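Long-range contacts in flavin-containing monooxygenase (Allium sativum, PDB 6WPU), which probably oxygenates the sulfur of S-allyl-L-cysteine with the help of a bound flavin-adenine dinucleotide: residues W197-Y207 / V287-Y296; R246-A254 / N261-K269. One frame throughout, in Å; residues are numbered along the deposited sequence. Where two conformers were deposited one is given.

Contact 1 (W197-Y207 / V287-Y296)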
loop_
_atom_site.group_PDB
_atom_site.type_symbol
_atom_site.label_atom_id
_atom_site.label_comp_id
_atom_site.label_asym_id
_atom_site.label_seq_id
_atom_site.Cartn_x
_atom_site.Cartn_y
_atom_site.Cartn_z
ATOM N N TRP A 197 13.987 -11.389 -26.111
ATOM C CA TRP A 197 12.611 -11.834 -26.265
ATOM C C TRP A 197 11.802 -10.753 -26.976
ATOM O O TRP A 197 11.840 -9.598 -26.560
ATOM C CB TRP A 197 12.015 -12.160 -24.904
ATOM C CG TRP A 197 10.610 -12.660 -24.961
ATOM C CD1 TRP A 197 10.184 -13.908 -25.354
ATOM C CD2 TRP A 197 9.440 -11.919 -24.623
ATOM N NE1 TRP A 197 8.814 -13.985 -25.266
ATOM C CE2 TRP A 197 8.333 -12.773 -24.825
ATOM C CE3 TRP A 197 9.219 -10.611 -24.164
ATOM C CZ2 TRP A 197 7.024 -12.364 -24.580
ATOM C CZ3 TRP A 197 7.921 -10.206 -23.910
ATOM C CH2 TRP A 197 6.837 -11.079 -24.122
ATOM N N PRO A 198 11.086 -11.080 -28.054
ATOM C CA PRO A 198 10.491 -10.040 -28.913
ATOM C C PRO A 198 9.104 -9.528 -28.543
ATOM O O PRO A 198 8.612 -8.615 -29.215
ATOM C CB PRO A 198 10.444 -10.742 -30.280
ATOM C CG PRO A 198 10.268 -12.196 -29.952
ATOM C CD PRO A 198 11.072 -12.414 -28.693
ATOM N N GLY A 199 8.457 -10.048 -27.511
ATOM C CA GLY A 199 7.067 -9.737 -27.250
ATOM C C GLY A 199 6.853 -8.484 -26.416
ATOM O O GLY A 199 7.726 -7.624 -26.284
ATOM N N LYS A 200 5.647 -8.378 -25.863
ATOM C CA LYS A 200 5.249 -7.215 -25.077
ATOM C C LYS A 200 5.578 -7.438 -23.604
ATOM O O LYS A 200 5.184 -8.450 -23.015
ATOM C CB LYS A 200 3.753 -6.938 -25.225
ATOM C CG LYS A 200 3.282 -6.560 -26.623
ATOM C CD LYS A 200 1.796 -6.232 -26.603
ATOM C CE LYS A 200 1.237 -6.075 -28.009
ATOM N NZ LYS A 200 1.088 -7.411 -28.667
ATOM N N GLN A 201 6.273 -6.478 -23.015
ATOM C CA GLN A 201 6.653 -6.499 -21.609
ATOM C C GLN A 201 5.975 -5.329 -20.919
ATOM O O GLN A 201 6.008 -4.206 -21.438
ATOM C CB GLN A 201 8.170 -6.379 -21.465
ATOM C CG GLN A 201 8.836 -7.489 -20.728
ATOM C CD GLN A 201 10.262 -7.145 -20.337
ATOM O OE1 GLN A 201 10.642 -7.277 -19.169
ATOM N NE2 GLN A 201 11.060 -6.713 -21.310
ATOM N N MET A 202 5.345 -5.587 -19.771
ATOM C CA MET A 202 4.667 -4.535 -19.021
ATOM C C MET A 202 4.715 -4.850 -17.531
ATOM O O MET A 202 4.953 -5.988 -17.121
ATOM C CB MET A 202 3.208 -4.377 -19.459
ATOM C CG MET A 202 2.393 -5.657 -19.267
ATOM S SD MET A 202 0.647 -5.473 -19.683
ATOM C CE MET A 202 0.124 -4.220 -18.492
ATOM N N HIS A 203 4.488 -3.816 -16.727
ATOM C CA HIS A 203 4.308 -3.953 -15.289
ATOM C C HIS A 203 2.817 -3.884 -14.990
ATOM O O HIS A 203 2.068 -3.187 -15.672
ATOM C CB HIS A 203 5.064 -2.851 -14.525
ATOM C CG HIS A 203 5.171 -3.105 -13.050
ATOM N ND1 HIS A 203 4.175 -2.765 -12.159
ATOM C CD2 HIS A 203 6.152 -3.685 -12.314
ATOM C CE1 HIS A 203 4.536 -3.127 -10.939
ATOM N NE2 HIS A 203 5.732 -3.687 -11.007
ATOM N N SER A 204 2.385 -4.646 -13.986
ATOM C CA SER A 204 0.977 -4.646 -13.594
ATOM C C SER A 204 0.490 -3.279 -13.152
ATOM O O SER A 204 -0.726 -3.062 -13.090
ATOM C CB SER A 204 0.749 -5.627 -12.444
ATOM O OG SER A 204 1.491 -5.241 -11.295
ATOM N N HIS A 205 1.405 -2.356 -12.829
ATOM C CA HIS A 205 0.995 -0.984 -12.538
ATOM C C HIS A 205 0.137 -0.415 -13.658
ATOM O O HIS A 205 -0.721 0.435 -13.413
ATOM C CB HIS A 205 2.223 -0.102 -12.328
ATOM C CG HIS A 205 1.897 1.338 -12.064
ATOM N ND1 HIS A 205 1.231 1.754 -10.930
ATOM C CD2 HIS A 205 2.176 2.459 -12.773
ATOM C CE1 HIS A 205 1.096 3.069 -10.963
ATOM N NE2 HIS A 205 1.671 3.524 -12.063
ATOM N N ASN A 206 0.325 -0.893 -14.884
ATOM C CA ASN A 206 -0.438 -0.403 -16.018
ATOM C C ASN A 206 -1.552 -1.360 -16.434
ATOM O O ASN A 206 -2.157 -1.166 -17.495
ATOM C CB ASN A 206 0.513 -0.114 -17.183
ATOM C CG ASN A 206 1.495 0.993 -16.846
ATOM O OD1 ASN A 206 1.085 2.087 -16.461
ATOM N ND2 ASN A 206 2.788 0.713 -16.958
ATOM N N TYR A 207 -1.861 -2.372 -15.618
ATOM C CA TYR A 207 -2.926 -3.297 -15.984
ATOM C C TYR A 207 -4.270 -2.706 -15.578
ATOM O O TYR A 207 -4.445 -2.266 -14.435
ATOM C CB TYR A 207 -2.743 -4.677 -15.338
ATOM C CG TYR A 207 -3.941 -5.539 -15.682
ATOM C CD1 TYR A 207 -4.126 -6.014 -16.995
ATOM C CD2 TYR A 207 -4.930 -5.800 -14.746
ATOM C CE1 TYR A 207 -5.242 -6.766 -17.337
ATOM C CE2 TYR A 207 -6.066 -6.553 -15.082
ATOM C CZ TYR A 207 -6.208 -7.025 -16.385
ATOM O OH TYR A 207 -7.310 -7.754 -16.734
ATOM N N VAL A 287 4.761 -16.903 -26.214
ATOM C CA VAL A 287 4.136 -15.915 -25.340
ATOM C C VAL A 287 4.078 -14.577 -26.063
ATOM O O VAL A 287 5.065 -14.151 -26.675
ATOM C CB VAL A 287 4.900 -15.792 -24.013
ATOM C CG1 VAL A 287 4.289 -14.679 -23.132
ATOM C CG2 VAL A 287 4.913 -17.130 -23.305
ATOM N N ASP A 288 2.913 -13.936 -26.006
ATOM C CA ASP A 288 2.687 -12.592 -26.527
ATOM C C ASP A 288 3.014 -11.504 -25.512
ATOM O O ASP A 288 3.564 -10.461 -25.889
ATOM C CB ASP A 288 1.224 -12.456 -26.978
ATOM C CG ASP A 288 0.814 -13.565 -27.956
ATOM O OD1 ASP A 288 1.366 -13.586 -29.081
ATOM O OD2 ASP A 288 -0.025 -14.427 -27.591
ATOM N N VAL A 289 2.669 -11.710 -24.234
ATOM C CA VAL A 289 2.791 -10.681 -23.196
ATOM C C VAL A 289 3.405 -11.288 -21.936
ATOM O O VAL A 289 2.956 -12.340 -21.461
ATOM C CB VAL A 289 1.433 -10.041 -22.838
ATOM C CG1 VAL A 289 1.640 -8.883 -21.808
ATOM C CG2 VAL A 289 0.712 -9.554 -24.061
ATOM N N ILE A 290 4.411 -10.613 -21.382
ATOM C CA ILE A 290 4.929 -10.908 -20.048
ATOM C C ILE A 290 4.596 -9.720 -19.163
ATOM O O ILE A 290 4.957 -8.582 -19.483
ATOM C CB ILE A 290 6.442 -11.168 -20.054
ATOM C CG1 ILE A 290 6.777 -12.410 -20.888
ATOM C CG2 ILE A 290 6.942 -11.330 -18.626
ATOM C CD1 ILE A 290 8.249 -12.644 -21.044
ATOM N N MET A 291 3.900 -9.973 -18.058
ATOM C CA MET A 291 3.534 -8.920 -17.114
ATOM C C MET A 291 4.267 -9.163 -15.798
ATOM O O MET A 291 4.162 -10.253 -15.223
ATOM C CB MET A 291 2.022 -8.874 -16.891
ATOM C CG MET A 291 1.613 -7.804 -15.846
ATOM S SD MET A 291 -0.138 -7.831 -15.385
ATOM C CE MET A 291 -0.961 -7.953 -16.980
ATOM N N HIS A 292 5.026 -8.168 -15.335
ATOM C CA HIS A 292 5.633 -8.236 -14.000
ATOM C C HIS A 292 4.591 -7.820 -12.966
ATOM O O HIS A 292 4.170 -6.661 -12.945
ATOM C CB HIS A 292 6.847 -7.317 -13.870
ATOM C CG HIS A 292 7.914 -7.532 -14.895
ATOM N ND1 HIS A 292 9.224 -7.791 -14.554
ATOM C CD2 HIS A 292 7.879 -7.484 -16.249
ATOM C CE1 HIS A 292 9.944 -7.916 -15.655
ATOM N NE2 HIS A 292 9.153 -7.732 -16.698
ATOM N N CYS A 293 4.150 -8.754 -12.128
ATOM C CA CYS A 293 3.350 -8.387 -10.949
ATOM C C CYS A 293 4.224 -8.493 -9.703
ATOM O O CYS A 293 3.931 -9.197 -8.748
ATOM C CB CYS A 293 2.093 -9.260 -10.843
ATOM S SG CYS A 293 0.722 -8.552 -9.801
ATOM N N THR A 294 5.338 -7.766 -9.753
ATOM C CA THR A 294 6.418 -7.885 -8.786
ATOM C C THR A 294 6.444 -6.738 -7.774
ATOM O O THR A 294 7.421 -6.604 -7.035
ATOM C CB THR A 294 7.746 -7.963 -9.539
ATOM O OG1 THR A 294 7.680 -7.086 -10.677
ATOM C CG2 THR A 294 7.999 -9.394 -10.039
ATOM N N GLY A 295 5.409 -5.914 -7.728
ATOM C CA GLY A 295 5.284 -4.925 -6.669
ATOM C C GLY A 295 6.020 -3.624 -6.943
ATOM O O GLY A 295 6.311 -3.243 -8.087
ATOM N N TYR A 296 6.331 -2.933 -5.847
ATOM C CA TYR A 296 6.716 -1.534 -5.905
ATOM C C TYR A 296 7.880 -1.266 -4.965
ATOM O O TYR A 296 8.286 -2.119 -4.170
ATOM C CB TYR A 296 5.524 -0.634 -5.566
ATOM C CG TYR A 296 4.410 -0.825 -6.557
ATOM C CD1 TYR A 296 4.330 -0.026 -7.696
ATOM C CD2 TYR A 296 3.452 -1.823 -6.373
ATOM C CE1 TYR A 296 3.326 -0.208 -8.630
ATOM C CE2 TYR A 296 2.444 -2.021 -7.305
ATOM C CZ TYR A 296 2.388 -1.213 -8.430
ATOM O OH TYR A 296 1.393 -1.416 -9.367
HETATM O O HOH W 1 3.585 -9.509 -28.578
HETATM O O HOH W 2 -0.023 -3.756 -9.586
HETATM O O HOH W 3 2.880 -5.569 -8.963
#
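Parallel strands 200-203 and 289-292 pair within the mixed sheet of this flavin-dependent monooxygenase, and the chain leaving the second strand leads to the flavin: the Tyr296 side chain lies about 5 Å from FAD at the nearest. The ladder runs from Lys200 N on Asp288 O (2.9 Å) to Ser204 N on His292 O. At its start Ile290 CD1 sits over the six-membered ring of Trp197, 3.5 Å from the centroid and almost on the ring normal, a CH-pi contact; Gly199 N lies over the opposite face. On the same face of the sheet His292 NE2 donates in its ring plane to a lone pair of Gln201 OE1 (2.9 Å), amide and imidazole being nearly coplanar, while its ND1 is hydrogen-bonded to Ala189 N. Across the sheet, Met291 CE touches both Met202 SD (4.0 Å) and Tyr207 CD1 (3.7 Å). With CG anti to the backbone N (chi1 -167°), the His203 ring lies with one face over His292 O and turns its edge to the face of Tyr296, planes at 67°. Its ND1 accepts His205 N, and NE2 makes a weak bond to Gly295 O. Were His203 an alanine, His205 N would probably lose this acceptor and the Tyr296 face its edge-on partner. Tyr296 OH hydrogen-bonds to Ser84 OG and, through one water 2.7 Å from each, is joined to Ser204 OG.

Contact 2 (R246-A254 / N261-K269)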
loop_
_atom_site.group_PDB
_atom_site.type_symbol
_atom_site.label_atom_id
_atom_site.label_comp_id
_atom_site.label_asym_id
_atom_site.label_seq_id
_atom_site.Cartn_x
_atom_site.Cartn_y
_atom_site.Cartn_z
ATOM N N ARG A 246 7.281 -17.880 -7.796
ATOM C CA ARG A 246 8.514 -18.481 -7.310
ATOM C C ARG A 246 8.384 -19.073 -5.914
ATOM O O ARG A 246 9.331 -19.714 -5.454
ATOM C CB ARG A 246 9.655 -17.464 -7.338
ATOM C CG ARG A 246 9.540 -16.357 -6.336
ATOM C CD ARG A 246 10.902 -15.730 -6.151
ATOM N NE ARG A 246 10.832 -14.421 -5.516
ATOM C CZ ARG A 246 11.836 -13.552 -5.517
ATOM N NH1 ARG A 246 11.703 -12.370 -4.918
ATOM N NH2 ARG A 246 12.973 -13.868 -6.128
ATOM N N SER A 247 7.252 -18.885 -5.233
ATOM C CA SER A 247 7.027 -19.590 -3.980
ATOM C C SER A 247 6.540 -21.019 -4.191
ATOM O O SER A 247 6.491 -21.785 -3.226
ATOM C CB SER A 247 6.030 -18.815 -3.112
ATOM O OG SER A 247 4.698 -19.134 -3.462
ATOM N N ILE A 248 6.195 -21.408 -5.427
ATOM C CA ILE A 248 5.768 -22.769 -5.717
ATOM C C ILE A 248 7.001 -23.623 -5.976
ATOM O O ILE A 248 7.928 -23.216 -6.691
ATOM C CB ILE A 248 4.807 -22.822 -6.922
ATOM C CG1 ILE A 248 3.490 -22.115 -6.617
ATOM C CG2 ILE A 248 4.512 -24.271 -7.296
ATOM C CD1 ILE A 248 2.501 -22.210 -7.756
ATOM N N THR A 249 7.014 -24.816 -5.396
ATOM C CA THR A 249 8.110 -25.745 -5.599
ATOM C C THR A 249 7.670 -27.125 -6.054
ATOM O O THR A 249 8.500 -27.857 -6.606
ATOM C CB THR A 249 8.931 -25.883 -4.309
ATOM O OG1 THR A 249 8.044 -25.881 -3.181
ATOM C CG2 THR A 249 9.911 -24.721 -4.185
ATOM N N GLU A 250 6.408 -27.501 -5.860
ATOM C CA GLU A 250 5.941 -28.849 -6.138
ATOM C C GLU A 250 4.760 -28.819 -7.100
ATOM O O GLU A 250 3.983 -27.858 -7.130
ATOM C CB GLU A 250 5.536 -29.570 -4.842
ATOM N N GLY A 251 4.657 -29.877 -7.899
ATOM C CA GLY A 251 3.478 -30.155 -8.704
ATOM C C GLY A 251 3.154 -29.197 -9.833
ATOM O O GLY A 251 1.984 -28.843 -10.017
ATOM N N THR A 252 4.149 -28.777 -10.610
ATOM C CA THR A 252 3.807 -27.953 -11.761
ATOM C C THR A 252 4.292 -28.629 -13.039
ATOM O O THR A 252 5.261 -29.386 -13.003
ATOM C CB THR A 252 4.411 -26.543 -11.674
ATOM O OG1 THR A 252 5.840 -26.630 -11.618
ATOM C CG2 THR A 252 3.873 -25.783 -10.450
ATOM N N PRO A 253 3.655 -28.361 -14.193
ATOM C CA PRO A 253 2.565 -27.396 -14.426
ATOM C C PRO A 253 1.244 -27.818 -13.780
ATOM O O PRO A 253 0.809 -28.946 -13.956
ATOM C CB PRO A 253 2.436 -27.362 -15.960
ATOM C CG PRO A 253 3.677 -28.058 -16.496
ATOM C CD PRO A 253 4.046 -29.058 -15.430
ATOM N N ALA A 254 0.625 -26.919 -13.028
ATOM C CA ALA A 254 -0.637 -27.192 -12.359
ATOM C C ALA A 254 -1.723 -26.314 -12.960
ATOM O O ALA A 254 -1.533 -25.106 -13.115
ATOM C CB ALA A 254 -0.526 -26.936 -10.853
ATOM N N ASN A 261 -7.929 -22.550 -18.791
ATOM C CA ASN A 261 -6.924 -21.852 -19.588
ATOM C C ASN A 261 -5.895 -21.123 -18.717
ATOM O O ASN A 261 -5.289 -20.139 -19.163
ATOM C CB ASN A 261 -7.598 -20.863 -20.543
ATOM C CG ASN A 261 -8.220 -19.679 -19.801
ATOM O OD1 ASN A 261 -8.667 -19.816 -18.657
ATOM N ND2 ASN A 261 -8.243 -18.504 -20.453
ATOM N N MET A 262 -5.679 -21.580 -17.481
ATOM C CA MET A 262 -4.721 -20.956 -16.572
ATOM C C MET A 262 -3.848 -22.030 -15.944
ATOM O O MET A 262 -4.362 -23.028 -15.428
ATOM C CB MET A 262 -5.414 -20.145 -15.472
ATOM C CG MET A 262 -4.435 -19.438 -14.523
ATOM S SD MET A 262 -5.223 -18.316 -13.324
ATOM C CE MET A 262 -6.770 -18.021 -14.144
ATOM N N TRP A 263 -2.531 -21.832 -16.000
ATOM C CA TRP A 263 -1.586 -22.785 -15.437
ATOM C C TRP A 263 -0.636 -22.084 -14.477
ATOM O O TRP A 263 -0.294 -20.910 -14.663
ATOM C CB TRP A 263 -0.786 -23.487 -16.525
ATOM C CG TRP A 263 -1.617 -24.455 -17.320
ATOM C CD1 TRP A 263 -1.752 -25.808 -17.104
ATOM C CD2 TRP A 263 -2.439 -24.145 -18.452
ATOM N NE1 TRP A 263 -2.607 -26.346 -18.034
ATOM C CE2 TRP A 263 -3.041 -25.352 -18.872
ATOM C CE3 TRP A 263 -2.725 -22.966 -19.147
ATOM C CZ2 TRP A 263 -3.909 -25.412 -19.961
ATOM C CZ3 TRP A 263 -3.589 -23.026 -20.229
ATOM C CH2 TRP A 263 -4.169 -24.243 -20.628
ATOM N N LEU A 264 -0.203 -22.831 -13.461
ATOM C CA LEU A 264 0.715 -22.360 -12.431
ATOM C C LEU A 264 2.089 -22.983 -12.637
ATOM O O LEU A 264 2.207 -24.197 -12.834
ATOM C CB LEU A 264 0.191 -22.707 -11.036
ATOM C CG LEU A 264 -1.230 -22.234 -10.750
ATOM C CD1 LEU A 264 -1.857 -23.069 -9.654
ATOM C CD2 LEU A 264 -1.192 -20.802 -10.349
ATOM N N HIS A 265 3.121 -22.152 -12.583
ATOM C CA HIS A 265 4.499 -22.597 -12.691
ATOM C C HIS A 265 5.309 -21.979 -11.561
ATOM O O HIS A 265 4.852 -21.081 -10.846
ATOM C CB HIS A 265 5.118 -22.206 -14.033
ATOM C CG HIS A 265 4.316 -22.649 -15.215
ATOM N ND1 HIS A 265 4.392 -23.927 -15.726
ATOM C CD2 HIS A 265 3.420 -21.985 -15.983
ATOM C CE1 HIS A 265 3.574 -24.032 -16.758
ATOM N NE2 HIS A 265 2.973 -22.868 -16.934
ATOM N N SER A 266 6.539 -22.455 -11.435
ATOM C CA SER A 266 7.423 -21.933 -10.412
ATOM C C SER A 266 8.163 -20.695 -10.901
ATOM O O SER A 266 8.118 -19.642 -10.256
ATOM C CB SER A 266 8.402 -23.023 -9.974
ATOM O OG SER A 266 9.023 -22.648 -8.761
ATOM N N MET A 267 8.834 -20.786 -12.040
ATOM C CA MET A 267 9.653 -19.666 -12.477
ATOM C C MET A 267 10.000 -19.828 -13.945
ATOM O O MET A 267 10.031 -20.945 -14.475
ATOM C CB MET A 267 10.943 -19.564 -11.663
ATOM C CG MET A 267 11.816 -20.796 -11.809
ATOM S SD MET A 267 13.273 -20.788 -10.746
ATOM C CE MET A 267 14.318 -19.601 -11.586
ATOM N N ILE A 268 10.263 -18.693 -14.589
ATOM C CA ILE A 268 10.809 -18.707 -15.935
ATOM C C ILE A 268 12.245 -19.206 -15.878
ATOM O O ILE A 268 13.071 -18.688 -15.118
ATOM C CB ILE A 268 10.739 -17.312 -16.572
ATOM C CG1 ILE A 268 9.286 -16.837 -16.684
ATOM C CG2 ILE A 268 11.410 -17.342 -17.951
ATOM C CD1 ILE A 268 9.133 -15.406 -17.196
ATOM N N LYS A 269 12.549 -20.212 -16.685
ATOM C CA LYS A 269 13.921 -20.669 -16.834
ATOM C C LYS A 269 14.676 -19.866 -17.887
ATOM O O LYS A 269 15.829 -19.484 -17.661
ATOM C CB LYS A 269 13.920 -22.158 -17.175
ATOM C CG LYS A 269 15.148 -22.684 -17.871
ATOM C CD LYS A 269 15.094 -24.196 -17.894
ATOM C CE LYS A 269 15.755 -24.760 -19.132
ATOM N NZ LYS A 269 15.479 -26.212 -19.295
#
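Ala254 and Leu264 form an antiparallel hydrogen-bonded pair: Ala254 N reaches a lone pair of Leu264 O at 3.2 Å, N-H...O angle 171°, and Leu264 N returns a shorter bond to Ala254 O at 2.7 Å. Pro253, entered through a cis peptide bond, adds a CA-H...O contact to the same Leu264 O, and Trp263 CA makes another to Ala254 O. Away from this pair the loop bows out and comes back to the strand at Ser266, whose OG donates to Ile248 O over a doubtfully short distance. The whole is a surface loop following strand 240-244, closed against strand 262-271 by the short strand 254-255 in the mixed sheet. Between the two closures Ile248 CD1 meets Leu264 CB at 4.0 Å, the side chains crossing at about a right angle; Leu264 CD1 also approaches Ala254 CB, at 4.3 Å. Thr252 turns its methyl CG2 onto Leu264 O (3.3 Å), its OG1 being bound by Asp281 OD2. That carboxylate oxygen also takes His265 ND1, while His265 NE2 bonds to His242 ND1, so the imidazole is gripped at both nitrogens. Pro253 CB rests against His265 CE1 at 3.6 Å.

In the fold
Both contacts belong to the same mixed sheet, on one side of the chain's centre, with their own centres about 17 Å apart and nearest atoms about 5 Å apart without touching. Contact 2 falls wholly between the two segments of contact 1 in sequence: strand 200-203 comes first, then strand 217-221, helix 225-234, strand 240-244 and the strands of contact 2, before the chain returns to strand 289-292. Across the sheet the order is 200-203, 289-292, 217-221, 240-244, 262-271, all paired in parallel, so strands 217-221 and 240-244 bridge the contacts. Contact 1 is the partly buried end, its second segment running on toward the flavin; contact 2 lies at the surface, farther from the chain's centre.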